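Local structure of BexL (Amycolatopsis orientalis, 4XRW) at residues 45-50 and 55-60; 127-132 and 146-151; 186-191 and 264-269; 253-258 and 286-291. The protein probably acts as a di-domain aromatase/cyclase of a type II polyketide synthase, cyclising and dehydrating a polyketide chain in the biosynthesis of BE-7585A. All coordinates share one frame; numbering follows the deposited sequence.

Interaction 1: 45-50 and 55-60; sequences ANWPRI and VFVDHV
Trp47 and Val57 make the close part of this contact. Methyl CG2 of Val57 comes obliquely against the six-membered part of the indole, 3.5 Å from Trp47 CE3, and lies 3.9 Å from Trp47 CD2 at the ring fusion. The indole leans toward the strand because CG stands anti to the carbonyl carbon of Trp47 (chi1 -80°), and a beta-branched valine answers it with a rigid methyl that needs no further torsion to stay in place. The surfaces that meet are all carbon, which suits a partly buried place; the indole nitrogen NE1 turns to the carbonyl of Val41 instead, so the polar end of the tryptophan is satisfied while carbons of the ring system pack on the valine.

The other half is slighter: where several tryptophan carbons gather round one methyl, here a single proline carbon grazes the strand backbone. Pro48 CG rests 3.5 Å from Val55 O, a simple van der Waals touch. The side chain of Val55 heads away, and that of Phe56 does too, reaching Arg245 and Val247 of the second domain. A classic beta bulge sets Val55 and Phe56 together opposite Trp72 of strand 67-73. A bound MES molecule, probably from the crystallisation liquor, lies about 3 Å from the Trp47 side chain. The short helix 47-50 thus packs on edge strand 54-59 of a helix-grip fold, beside what is probably part of its interior pocket.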
loop_
_atom_site.group_PDB
_atom_site.type_symbol
_atom_site.label_atom_id
_atom_site.label_comp_id
_atom_site.label_asym_id
_atom_site.label_seq_id
_atom_site.Cartn_x
_atom_site.Cartn_y
_atom_site.Cartn_z
ATOM N N ALA A 45 5.562 7.923 1.213
ATOM C CA ALA A 45 4.154 7.952 0.897
ATOM C C ALA A 45 3.934 7.193 -0.435
ATOM O O ALA A 45 2.828 6.695 -0.710
ATOM C CB ALA A 45 3.660 9.404 0.807
ATOM N N ASN A 46 4.993 7.076 -1.238
ATOM C CA ASN A 46 4.903 6.399 -2.538
ATOM C C ASN A 46 5.112 4.888 -2.499
ATOM O O ASN A 46 4.908 4.206 -3.497
ATOM C CB ASN A 46 5.918 6.964 -3.516
ATOM C CG ASN A 46 5.655 8.407 -3.843
ATOM O OD1 ASN A 46 4.623 8.731 -4.427
ATOM N ND2 ASN A 46 6.571 9.289 -3.451
ATOM N N TRP A 47 5.557 4.356 -1.376
ATOM C CA TRP A 47 5.953 2.953 -1.387
ATOM C C TRP A 47 4.802 2.019 -1.750
ATOM O O TRP A 47 5.034 1.077 -2.475
ATOM C CB TRP A 47 6.529 2.549 -0.046
ATOM C CG TRP A 47 7.979 2.972 0.148
ATOM C CD1 TRP A 47 8.656 3.939 -0.508
ATOM C CD2 TRP A 47 8.900 2.391 1.079
ATOM N NE1 TRP A 47 9.969 4.014 -0.032
ATOM C CE2 TRP A 47 10.129 3.081 0.946
ATOM C CE3 TRP A 47 8.795 1.366 2.022
ATOM C CZ2 TRP A 47 11.234 2.778 1.733
ATOM C CZ3 TRP A 47 9.886 1.062 2.791
ATOM C CH2 TRP A 47 11.096 1.768 2.643
ATOM N N PRO A 48 3.582 2.276 -1.235
ATOM C CA PRO A 48 2.531 1.291 -1.573
ATOM C C PRO A 48 2.301 1.199 -3.084
ATOM O O PRO A 48 1.863 0.157 -3.597
ATOM C CB PRO A 48 1.302 1.818 -0.818
ATOM C CG PRO A 48 1.927 2.466 0.431
ATOM C CD PRO A 48 3.130 3.213 -0.184
ATOM N N ARG A 49 2.611 2.276 -3.809
ATOM C CA ARG A 49 2.382 2.259 -5.254
ATOM C C ARG A 49 3.450 1.520 -6.023
ATOM O O ARG A 49 3.186 1.034 -7.118
ATOM C CB ARG A 49 2.298 3.693 -5.820
ATOM C CG ARG A 49 1.496 4.668 -5.007
ATOM C CD ARG A 49 1.555 6.066 -5.631
ATOM N NE ARG A 49 0.603 6.963 -4.986
ATOM C CZ ARG A 49 0.031 8.007 -5.574
ATOM N NH1 ARG A 49 0.310 8.302 -6.841
ATOM N NH2 ARG A 49 -0.832 8.752 -4.892
ATOM N N ILE A 50 4.668 1.457 -5.480
ATOM C CA ILE A 50 5.808 0.861 -6.194
ATOM C C ILE A 50 6.332 -0.443 -5.609
ATOM O O ILE A 50 7.036 -1.202 -6.300
ATOM C CB ILE A 50 6.996 1.836 -6.260
ATOM C CG1 ILE A 50 7.522 2.184 -4.867
ATOM C CG2 ILE A 50 6.567 3.080 -6.948
ATOM C CD1 ILE A 50 8.900 2.883 -4.873
ATOM N N VAL A 55 1.911 -1.747 2.689
ATOM C CA VAL A 55 0.588 -1.154 2.949
ATOM C C VAL A 55 0.691 0.309 3.378
ATOM O O VAL A 55 -0.117 1.157 2.951
ATOM C CB VAL A 55 -0.179 -1.974 4.004
ATOM C CG1 VAL A 55 -1.541 -1.370 4.250
ATOM C CG2 VAL A 55 -0.305 -3.441 3.517
ATOM N N PHE A 56 1.660 0.643 4.218
ATOM C CA PHE A 56 1.811 2.031 4.669
ATOM C C PHE A 56 3.180 2.193 5.324
ATOM O O PHE A 56 3.723 1.231 5.839
ATOM C CB PHE A 56 0.709 2.397 5.661
ATOM C CG PHE A 56 0.706 3.818 6.105
ATOM C CD1 PHE A 56 0.493 4.833 5.198
ATOM C CD2 PHE A 56 0.861 4.147 7.445
ATOM C CE1 PHE A 56 0.473 6.155 5.613
ATOM C CE2 PHE A 56 0.835 5.472 7.842
ATOM C CZ PHE A 56 0.647 6.457 6.905
ATOM N N VAL A 57 3.706 3.417 5.298
ATOM C CA VAL A 57 4.957 3.734 5.938
ATOM C C VAL A 57 4.766 5.017 6.704
ATOM O O VAL A 57 4.211 5.973 6.164
ATOM C CB VAL A 57 6.132 3.937 4.928
ATOM C CG1 VAL A 57 7.466 4.044 5.697
ATOM C CG2 VAL A 57 6.196 2.821 3.915
ATOM N N ASP A 58 5.173 5.073 7.956
ATOM C CA ASP A 58 5.251 6.440 8.526
ATOM C C ASP A 58 6.507 6.614 9.327
ATOM O O ASP A 58 7.331 5.699 9.418
ATOM C CB ASP A 58 3.994 6.802 9.327
ATOM C CG ASP A 58 3.901 6.105 10.649
ATOM O OD1 ASP A 58 4.626 5.120 10.854
ATOM O OD2 ASP A 58 3.079 6.559 11.488
ATOM N N HIS A 59 6.701 7.822 9.843
ATOM C CA HIS A 59 7.960 8.139 10.489
ATOM C C HIS A 59 7.897 7.931 11.989
ATOM O O HIS A 59 6.889 8.229 12.639
ATOM C CB HIS A 59 8.361 9.565 10.188
ATOM C CG HIS A 59 9.036 9.732 8.874
ATOM N ND1 HIS A 59 8.347 9.750 7.683
ATOM C CD2 HIS A 59 10.342 9.895 8.560
ATOM C CE1 HIS A 59 9.201 9.912 6.688
ATOM N NE2 HIS A 59 10.418 10.004 7.196
ATOM N N VAL A 60 8.997 7.412 12.514
ATOM C CA VAL A 60 9.232 7.281 13.944
ATOM C C VAL A 60 10.106 8.450 14.421
ATOM O O VAL A 60 9.910 8.994 15.505
ATOM C CB VAL A 60 9.917 5.957 14.271
ATOM C CG1 VAL A 60 10.179 5.840 15.761
ATOM C CG2 VAL A 60 9.068 4.766 13.779
#

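Interaction 2: 127-132 and 146-151; sequences LLHAYR and RAVDTN
Val148 sets one methyl over each of two aromatic rings from the strand. Its CG1 lies over a face of the His129 imidazole, 4.1 Å from the ring centroid and 29° off the normal, with His129 ND1 the nearest ring atom at 3.8 Å. Its CG2 covers a face of the Tyr131 phenol, 4.2 Å from that centroid and only 19° off the normal, shifted toward the rim so that Tyr131 CE2 is nearest at 4.0 Å. The fork of the valine makes this possible: CG1 stands anti to the backbone N (chi1 170°) and CG2 anti to the carbonyl carbon, so the two branches diverge toward different rings.

His129 and Tyr131, two apart on the strand, project on the same side, and CB of the histidine sits in the plane of the tyrosine ring at its edge. The Tyr131 hydroxyl bonds to Asp145, about one turn before Val148 on helix 138-166, which fixes the far end of the ring. An alanine in place of Val148 would probably leave both ring faces without their methyl cover and open a gap between strand and helix. The contacts of Val148 are CH-pi and dispersion; such chemistry implies that the valine joins strand 123-133 to the long helix by fit of shape, with the Tyr131-Asp145 bond adding a polar tie beside it.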
loop_
_atom_site.group_PDB
_atom_site.type_symbol
_atom_site.label_atom_id
_atom_site.label_comp_id
_atom_site.label_asym_id
_atom_site.label_seq_id
_atom_site.Cartn_x
_atom_site.Cartn_y
_atom_site.Cartn_z
ATOM N N LEU A 127 20.509 -2.113 -6.286
ATOM C CA LEU A 127 20.068 -2.452 -4.945
ATOM C C LEU A 127 21.131 -3.322 -4.321
ATOM O O LEU A 127 21.355 -4.455 -4.759
ATOM C CB LEU A 127 18.710 -3.148 -4.990
ATOM C CG LEU A 127 18.168 -3.739 -3.691
ATOM C CD1 LEU A 127 18.037 -2.687 -2.618
ATOM C CD2 LEU A 127 16.823 -4.443 -3.953
ATOM N N LEU A 128 21.804 -2.786 -3.313
ATOM C CA LEU A 128 22.870 -3.482 -2.617
ATOM C C LEU A 128 22.416 -3.959 -1.258
ATOM O O LEU A 128 21.638 -3.258 -0.602
ATOM C CB LEU A 128 24.057 -2.567 -2.414
ATOM C CG LEU A 128 24.847 -2.162 -3.663
ATOM C CD1 LEU A 128 24.020 -1.306 -4.623
ATOM C CD2 LEU A 128 26.096 -1.402 -3.197
ATOM N N HIS A 129 22.922 -5.107 -0.821
ATOM C CA HIS A 129 22.699 -5.566 0.550
ATOM C C HIS A 129 23.993 -5.958 1.195
ATOM O O HIS A 129 24.938 -6.404 0.526
ATOM C CB HIS A 129 21.725 -6.746 0.585
ATOM C CG HIS A 129 20.310 -6.373 0.282
ATOM N ND1 HIS A 129 19.799 -6.347 -1.003
ATOM C CD2 HIS A 129 19.299 -5.992 1.094
ATOM C CE1 HIS A 129 18.537 -5.964 -0.963
ATOM N NE2 HIS A 129 18.210 -5.744 0.298
ATOM N N ALA A 130 24.034 -5.807 2.511
ATOM C CA ALA A 130 25.140 -6.291 3.301
ATOM C C ALA A 130 24.528 -7.000 4.486
ATOM O O ALA A 130 23.695 -6.410 5.173
ATOM C CB ALA A 130 26.021 -5.139 3.740
ATOM N N TYR A 131 24.921 -8.241 4.736
ATOM C CA TYR A 131 24.320 -8.986 5.825
ATOM C C TYR A 131 25.255 -9.984 6.444
ATOM O O TYR A 131 26.261 -10.396 5.845
ATOM C CB TYR A 131 23.069 -9.719 5.337
ATOM C CG TYR A 131 23.277 -10.402 4.023
ATOM C CD1 TYR A 131 23.651 -11.730 3.953
ATOM C CD2 TYR A 131 23.126 -9.695 2.847
ATOM C CE1 TYR A 131 23.851 -12.350 2.717
ATOM C CE2 TYR A 131 23.321 -10.278 1.649
ATOM C CZ TYR A 131 23.691 -11.594 1.571
ATOM O OH TYR A 131 23.869 -12.112 0.324
ATOM N N ARG A 132 24.897 -10.401 7.650
ATOM C CA ARG A 132 25.568 -11.539 8.234
ATOM C C ARG A 132 24.626 -12.335 9.103
ATOM O O ARG A 132 23.553 -11.870 9.505
ATOM C CB ARG A 132 26.807 -11.116 9.017
ATOM C CG ARG A 132 26.647 -9.977 9.977
ATOM C CD ARG A 132 27.974 -9.729 10.718
ATOM N NE ARG A 132 28.399 -10.921 11.453
ATOM C CZ ARG A 132 29.235 -10.928 12.488
ATOM N NH1 ARG A 132 29.754 -9.799 12.951
ATOM N NH2 ARG A 132 29.548 -12.082 13.068
ATOM N N ARG A 146 20.134 -16.858 -0.248
ATOM C CA ARG A 146 19.115 -17.224 -1.201
ATOM C C ARG A 146 17.883 -16.361 -1.038
ATOM O O ARG A 146 17.235 -15.999 -2.014
ATOM C CB ARG A 146 18.750 -18.710 -1.062
ATOM C CG ARG A 146 19.836 -19.630 -1.636
ATOM C CD ARG A 146 19.360 -21.064 -1.817
ATOM N NE ARG A 146 19.043 -21.629 -0.520
ATOM C CZ ARG A 146 19.891 -22.299 0.246
ATOM N NH1 ARG A 146 21.133 -22.563 -0.158
ATOM N NH2 ARG A 146 19.481 -22.723 1.421
ATOM N N ALA A 147 17.580 -16.033 0.211
ATOM C CA ALA A 147 16.438 -15.193 0.529
ATOM C C ALA A 147 16.609 -13.807 -0.060
ATOM O O ALA A 147 15.676 -13.271 -0.654
ATOM C CB ALA A 147 16.257 -15.119 2.039
ATOM N N VAL A 148 17.778 -13.211 0.159
ATOM C CA VAL A 148 18.081 -11.885 -0.351
ATOM C C VAL A 148 18.028 -11.887 -1.876
ATOM O O VAL A 148 17.457 -10.970 -2.497
ATOM C CB VAL A 148 19.456 -11.389 0.154
ATOM C CG1 VAL A 148 19.902 -10.106 -0.573
ATOM C CG2 VAL A 148 19.420 -11.187 1.646
ATOM N N ASP A 149 18.564 -12.938 -2.484
ATOM C CA ASP A 149 18.569 -13.026 -3.957
ATOM C C ASP A 149 17.162 -13.082 -4.543
ATOM O O ASP A 149 16.838 -12.338 -5.469
ATOM C CB ASP A 149 19.364 -14.235 -4.424
ATOM C CG ASP A 149 19.406 -14.337 -5.947
ATOM O OD1 ASP A 149 19.928 -13.403 -6.576
ATOM O OD2 ASP A 149 18.875 -15.314 -6.506
ATOM N N THR A 150 16.366 -14.002 -4.021
ATOM C CA THR A 150 14.968 -14.173 -4.379
ATOM C C THR A 150 14.196 -12.860 -4.148
ATOM O O THR A 150 13.523 -12.336 -5.048
ATOM C CB THR A 150 14.345 -15.319 -3.544
ATOM O OG1 THR A 150 14.973 -16.568 -3.888
ATOM C CG2 THR A 150 12.844 -15.430 -3.775
ATOM N N ASN A 151 14.316 -12.298 -2.948
ATOM C CA ASN A 151 13.560 -11.092 -2.657
ATOM C C ASN A 151 13.999 -9.884 -3.477
ATOM O O ASN A 151 13.155 -9.132 -3.955
ATOM C CB ASN A 151 13.642 -10.756 -1.167
ATOM C CG ASN A 151 12.601 -9.757 -0.763
ATOM O OD1 ASN A 151 11.422 -10.096 -0.648
ATOM N ND2 ASN A 151 13.010 -8.501 -0.602
#

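Interaction 3: 186-191 and 264-269; sequences KDVYDF and WDFAEE
The Phe266 ring lies with one face against the backbone of helix 185-193: CA of Tyr189 sits over its centre, 3.9 Å from the centroid and 10° off the normal, a CH-pi contact made by the main chain itself. Carbonyl carbon C of Val188 lies over the same face, nearer the rim. Along one side of the ring, Val188 CG1 reaches Phe266 CD1 at 3.5 Å; along the other, Tyr189 CD1 approaches Phe266 CE2 at 3.8 Å. The Tyr189 and Phe266 rings meet obliquely, their planes at 85°; at the tyrosine edge, in its plane, lie Phe266 CD2 and Asp190 OD1. With chi1 at 173°, Tyr189 sends its ring away from its own nitrogen and alongside the phenylalanine.

A broad, flat residue suits this place, where a helix backbone comes within 6.6 Å of the strand, CA to CA at Tyr189 and Phe266. With a leucine here, the flat surface beneath the Tyr189 alpha carbon would be lost, and the tyrosine ring would probably be freer to shift. Farther out, a water accepts from Lys186 N and donates to Glu268 OE2, while Lys186 NZ forms a salt bridge with Asp190. Around this packing, Val188 also touches Ala276 of strand 274-284, Tyr189 meets Pro242 and His243, and Phe266 packs on Val192 farther along the same helix.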
loop_
_atom_site.group_PDB
_atom_site.type_symbol
_atom_site.label_atom_id
_atom_site.label_comp_id
_atom_site.label_asym_id
_atom_site.label_seq_id
_atom_site.Cartn_x
_atom_site.Cartn_y
_atom_site.Cartn_z
ATOM N N LYS A 186 -14.064 9.902 17.058
ATOM C CA LYS A 186 -14.025 8.553 17.570
ATOM C C LYS A 186 -15.217 7.702 17.133
ATOM O O LYS A 186 -15.062 6.526 16.808
ATOM C CB LYS A 186 -13.935 8.567 19.088
ATOM C CG LYS A 186 -14.108 7.196 19.714
ATOM C CD LYS A 186 -13.760 7.236 21.193
ATOM C CE LYS A 186 -13.544 5.849 21.762
ATOM N NZ LYS A 186 -14.684 4.953 21.545
ATOM N N ASP A 187 -16.420 8.264 17.152
ATOM C CA ASP A 187 -17.586 7.460 16.776
ATOM C C ASP A 187 -17.639 7.150 15.283
ATOM O O ASP A 187 -18.169 6.114 14.886
ATOM C CB ASP A 187 -18.868 8.165 17.224
ATOM C CG ASP A 187 -18.922 8.358 18.743
ATOM O OD1 ASP A 187 -18.248 7.587 19.467
ATOM O OD2 ASP A 187 -19.644 9.271 19.212
ATOM N N VAL A 188 -17.089 8.027 14.450
ATOM C CA VAL A 188 -17.056 7.786 13.037
ATOM C C VAL A 188 -15.959 6.747 12.725
ATOM O O VAL A 188 -16.175 5.761 12.020
ATOM C CB VAL A 188 -16.787 9.078 12.258
ATOM C CG1 VAL A 188 -16.815 8.791 10.791
ATOM C CG2 VAL A 188 -17.827 10.182 12.637
ATOM N N TYR A 189 -14.779 7.001 13.265
ATOM C CA TYR A 189 -13.671 6.039 13.195
ATOM C C TYR A 189 -14.101 4.632 13.589
ATOM O O TYR A 189 -13.824 3.670 12.876
ATOM C CB TYR A 189 -12.529 6.493 14.110
ATOM C CG TYR A 189 -11.397 5.483 14.252
ATOM C CD1 TYR A 189 -10.315 5.493 13.360
ATOM C CD2 TYR A 189 -11.426 4.523 15.238
ATOM C CE1 TYR A 189 -9.268 4.550 13.489
ATOM C CE2 TYR A 189 -10.405 3.592 15.375
ATOM C CZ TYR A 189 -9.330 3.622 14.502
ATOM O OH TYR A 189 -8.328 2.698 14.656
ATOM N N ASP A 190 -14.732 4.492 14.769
ATOM C CA ASP A 190 -15.141 3.186 15.262
ATOM C C ASP A 190 -16.055 2.478 14.287
ATOM O O ASP A 190 -15.977 1.265 14.134
ATOM C CB ASP A 190 -15.858 3.272 16.618
ATOM C CG ASP A 190 -14.910 3.582 17.801
ATOM O OD1 ASP A 190 -13.665 3.462 17.683
ATOM O OD2 ASP A 190 -15.437 3.943 18.873
ATOM N N PHE A 191 -16.958 3.204 13.642
ATOM C CA PHE A 191 -17.845 2.574 12.667
ATOM C C PHE A 191 -17.054 1.924 11.509
ATOM O O PHE A 191 -17.390 0.832 11.062
ATOM C CB PHE A 191 -18.842 3.608 12.101
ATOM C CG PHE A 191 -19.824 3.041 11.128
ATOM C CD1 PHE A 191 -19.530 2.938 9.765
ATOM C CD2 PHE A 191 -21.069 2.602 11.563
ATOM C CE1 PHE A 191 -20.427 2.414 8.882
ATOM C CE2 PHE A 191 -21.979 2.075 10.679
ATOM C CZ PHE A 191 -21.677 1.991 9.330
ATOM N N TRP A 264 -8.946 6.205 4.871
ATOM C CA TRP A 264 -10.029 6.897 5.582
ATOM C C TRP A 264 -9.378 7.898 6.527
ATOM O O TRP A 264 -8.456 7.530 7.264
ATOM C CB TRP A 264 -10.898 5.934 6.394
ATOM C CG TRP A 264 -11.554 4.819 5.632
ATOM C CD1 TRP A 264 -11.027 3.575 5.378
ATOM C CD2 TRP A 264 -12.851 4.823 5.051
ATOM N NE1 TRP A 264 -11.911 2.825 4.654
ATOM C CE2 TRP A 264 -13.042 3.571 4.444
ATOM C CE3 TRP A 264 -13.864 5.776 4.963
ATOM C CZ2 TRP A 264 -14.217 3.239 3.767
ATOM C CZ3 TRP A 264 -15.042 5.438 4.300
ATOM C CH2 TRP A 264 -15.201 4.198 3.707
ATOM N N ASP A 265 -9.867 9.140 6.554
ATOM C CA ASP A 265 -9.385 10.146 7.488
ATOM C C ASP A 265 -10.568 10.748 8.233
ATOM O O ASP A 265 -11.626 10.926 7.654
ATOM C CB ASP A 265 -8.587 11.246 6.786
ATOM C CG ASP A 265 -7.246 10.749 6.292
ATOM O OD1 ASP A 265 -6.328 10.545 7.124
ATOM O OD2 ASP A 265 -7.129 10.540 5.070
ATOM N N PHE A 266 -10.377 10.977 9.520
ATOM C CA PHE A 266 -11.420 11.527 10.393
ATOM C C PHE A 266 -10.784 12.682 11.105
ATOM O O PHE A 266 -9.961 12.503 11.992
ATOM C CB PHE A 266 -11.954 10.479 11.360
ATOM C CG PHE A 266 -12.249 9.172 10.690
ATOM C CD1 PHE A 266 -13.427 8.977 10.022
ATOM C CD2 PHE A 266 -11.306 8.143 10.689
ATOM C CE1 PHE A 266 -13.690 7.774 9.383
ATOM C CE2 PHE A 266 -11.566 6.936 10.042
ATOM C CZ PHE A 266 -12.759 6.760 9.395
ATOM N N ALA A 267 -11.125 13.873 10.642
ATOM C CA ALA A 267 -10.514 15.106 11.135
ATOM C C ALA A 267 -11.514 15.877 12.006
ATOM O O ALA A 267 -12.600 16.187 11.545
ATOM C CB ALA A 267 -10.074 15.939 9.970
ATOM N N GLU A 268 -11.155 16.158 13.258
ATOM C CA GLU A 268 -12.020 16.946 14.140
ATOM C C GLU A 268 -11.922 18.421 13.800
ATOM O O GLU A 268 -10.836 18.970 13.679
ATOM C CB GLU A 268 -11.671 16.715 15.612
ATOM C CG GLU A 268 -12.062 15.317 16.094
ATOM C CD GLU A 268 -11.909 15.121 17.596
ATOM O OE1 GLU A 268 -10.895 15.609 18.156
ATOM O OE2 GLU A 268 -12.808 14.474 18.208
ATOM N N GLU A 269 -13.078 19.044 13.614
ATOM C CA GLU A 269 -13.157 20.471 13.342
ATOM C C GLU A 269 -13.247 21.231 14.663
ATOM O O GLU A 269 -13.639 20.655 15.689
ATOM C CB GLU A 269 -14.366 20.774 12.457
ATOM C CG GLU A 269 -14.227 20.265 11.041
ATOM C CD GLU A 269 -13.073 20.935 10.305
ATOM O OE1 GLU A 269 -12.702 22.069 10.686
ATOM O OE2 GLU A 269 -12.531 20.326 9.354
HETATM O O HOH W 1 -13.213 11.883 19.088
#

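Interaction 4: 253-258 and 286-291; sequences LPALMT and TANIAK
Ala255, second in the type I turn from Pro254 to Met257, meets Asn288 twice over. Its carbonyl oxygen accepts a hydrogen bond of 2.9 Å from Asn288 ND2, nearly straight at 166°; the donor is tilted 25° from the carbonyl plane, whereas the oxygen lies almost in the plane of the asparagine amide. Methyl CB of Ala255 packs 3.8 Å from the same Asn288 ND2. A small residue fits here, since its methyl can lie beside the amide without pushing it off the oxygen. On the asparagine side, CG stands anti to the carbonyl carbon (chi1 -63°), which carries the amide toward the turn; a short side chain with an N-H donor suits this span.

Leu256 follows with mainly apolar contacts. Its CD2 branch comes 3.8 Å from Ile289 CA and 4.1 Å from Ile289 CG1, and it lies 4.0 Å from Asn288 O. The leucine also touches Phe305 and Val306 of helix 299-326, so its branched end fills a buried position. Its backbone pairs with Asn285, and the next residue, Met257, begins strand 257-268 and reaches Val306 in turn. The arrangement is that of a beta turn leading into a strand and docked by one side-chain-to-backbone bond on the chain leading to short helix 289-293, at one end of the second helix-grip domain.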
loop_
_atom_site.group_PDB
_atom_site.type_symbol
_atom_site.label_atom_id
_atom_site.label_comp_id
_atom_site.label_asym_id
_atom_site.label_seq_id
_atom_site.Cartn_x
_atom_site.Cartn_y
_atom_site.Cartn_z
ATOM N N LEU A 253 -7.007 -8.515 -6.277
ATOM C CA LEU A 253 -7.426 -7.500 -7.243
ATOM C C LEU A 253 -8.217 -8.093 -8.410
ATOM O O LEU A 253 -7.910 -9.195 -8.869
ATOM C CB LEU A 253 -6.212 -6.741 -7.796
ATOM C CG LEU A 253 -5.356 -5.965 -6.785
ATOM C CD1 LEU A 253 -3.930 -5.772 -7.285
ATOM C CD2 LEU A 253 -5.980 -4.607 -6.499
ATOM N N PRO A 254 -9.236 -7.360 -8.854
ATOM C CA PRO A 254 -10.038 -7.699 -10.019
ATOM C C PRO A 254 -9.245 -7.453 -11.291
ATOM O O PRO A 254 -8.170 -6.825 -11.237
ATOM C CB PRO A 254 -11.211 -6.748 -9.912
ATOM C CG PRO A 254 -10.685 -5.573 -9.278
ATOM C CD PRO A 254 -9.640 -6.059 -8.305
ATOM N N ALA A 255 -9.769 -7.926 -12.418
ATOM C CA ALA A 255 -9.019 -7.880 -13.671
ATOM C C ALA A 255 -8.620 -6.467 -14.089
ATOM O O ALA A 255 -7.581 -6.308 -14.714
ATOM C CB ALA A 255 -9.828 -8.536 -14.798
ATOM N N LEU A 256 -9.415 -5.459 -13.737
ATOM C CA LEU A 256 -9.173 -4.067 -14.202
ATOM C C LEU A 256 -8.175 -3.240 -13.407
ATOM O O LEU A 256 -7.794 -2.146 -13.844
ATOM C CB LEU A 256 -10.481 -3.257 -14.221
ATOM C CG LEU A 256 -11.545 -3.461 -15.300
ATOM C CD1 LEU A 256 -12.569 -2.341 -15.188
ATOM C CD2 LEU A 256 -10.931 -3.513 -16.714
ATOM N N MET A 257 -7.767 -3.712 -12.230
ATOM C CA MET A 257 -6.865 -2.936 -11.385
ATOM C C MET A 257 -5.577 -3.703 -11.139
ATOM O O MET A 257 -5.588 -4.894 -10.815
ATOM C CB MET A 257 -7.535 -2.574 -10.031
ATOM C CG MET A 257 -8.801 -1.732 -10.126
ATOM S SD MET A 257 -9.408 -1.153 -8.523
ATOM C CE MET A 257 -9.852 -2.708 -7.832
ATOM N N THR A 258 -4.459 -3.014 -11.308
ATOM C CA THR A 258 -3.177 -3.551 -10.901
ATOM C C THR A 258 -2.837 -3.114 -9.475
ATOM O O THR A 258 -2.027 -3.756 -8.814
ATOM C CB THR A 258 -2.058 -3.101 -11.834
ATOM O OG1 THR A 258 -2.043 -1.681 -11.874
ATOM C CG2 THR A 258 -2.302 -3.617 -13.206
ATOM N N THR A 286 -4.470 -2.357 -18.193
ATOM C CA THR A 286 -5.011 -2.118 -19.527
ATOM C C THR A 286 -5.205 -3.430 -20.281
ATOM O O THR A 286 -6.017 -3.495 -21.184
ATOM C CB THR A 286 -4.092 -1.176 -20.339
ATOM O OG1 THR A 286 -2.785 -1.748 -20.416
ATOM C CG2 THR A 286 -3.992 0.178 -19.665
ATOM N N ALA A 287 -4.482 -4.480 -19.896
ATOM C CA ALA A 287 -4.518 -5.756 -20.617
ATOM C C ALA A 287 -5.896 -6.404 -20.610
ATOM O O ALA A 287 -6.208 -7.228 -21.478
ATOM C CB ALA A 287 -3.513 -6.729 -20.023
ATOM N N ASN A 288 -6.710 -6.049 -19.621
ATOM C CA ASN A 288 -7.998 -6.705 -19.430
ATOM C C ASN A 288 -9.215 -5.833 -19.729
ATOM O O ASN A 288 -10.344 -6.266 -19.523
ATOM C CB ASN A 288 -8.079 -7.223 -17.993
ATOM C CG ASN A 288 -7.033 -8.264 -17.711
ATOM O OD1 ASN A 288 -6.762 -9.120 -18.556
ATOM N ND2 ASN A 288 -6.417 -8.193 -16.529
ATOM N N ILE A 289 -8.995 -4.619 -20.225
ATOM C CA ILE A 289 -10.092 -3.680 -20.425
ATOM C C ILE A 289 -11.079 -4.200 -21.476
ATOM O O ILE A 289 -12.300 -4.091 -21.306
ATOM C CB ILE A 289 -9.580 -2.295 -20.850
ATOM C CG1 ILE A 289 -8.807 -1.656 -19.697
ATOM C CG2 ILE A 289 -10.747 -1.378 -21.237
ATOM C CD1 ILE A 289 -8.097 -0.381 -20.058
ATOM N N ALA A 290 -10.548 -4.774 -22.549
ATOM C CA ALA A 290 -11.388 -5.278 -23.638
ATOM C C ALA A 290 -12.143 -6.537 -23.216
ATOM O O ALA A 290 -13.341 -6.662 -23.460
ATOM C CB ALA A 290 -10.543 -5.558 -24.869
ATOM N N LYS A 291 -11.433 -7.464 -22.580
ATOM C CA LYS A 291 -12.028 -8.717 -22.131
ATOM C C LYS A 291 -13.149 -8.471 -21.115
ATOM O O LYS A 291 -14.111 -9.242 -21.038
ATOM C CB LYS A 291 -10.960 -9.631 -21.526
ATOM C CG LYS A 291 -11.531 -10.748 -20.663
ATOM C CD LYS A 291 -10.727 -12.039 -20.788
ATOM C CE LYS A 291 -11.551 -13.134 -21.463
ATOM N NZ LYS A 291 -12.073 -12.711 -22.802
#

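Overall arrangement
Interactions 1 and 2 belong to the first domain and reach the same sheet, at strand 54-59 on one edge and at strand 123-133 beside the other edge, with centres about 21 Å apart. Interactions 3 and 4 belong to the second domain and share strand 257-268, one near each end, with centres about 33 Å apart. Interaction 1 comes within about 8 Å of interaction 3 and about 7 Å of interaction 4 by nearest atoms, whereas interactions 2 and 3 lie about 41 Å apart, centre to centre. A bound MES lies about 3 Å from the Trp47 side chain, and one about 6 Å from that of His129; such molecules, probably from the crystallisation liquor, often mark pockets.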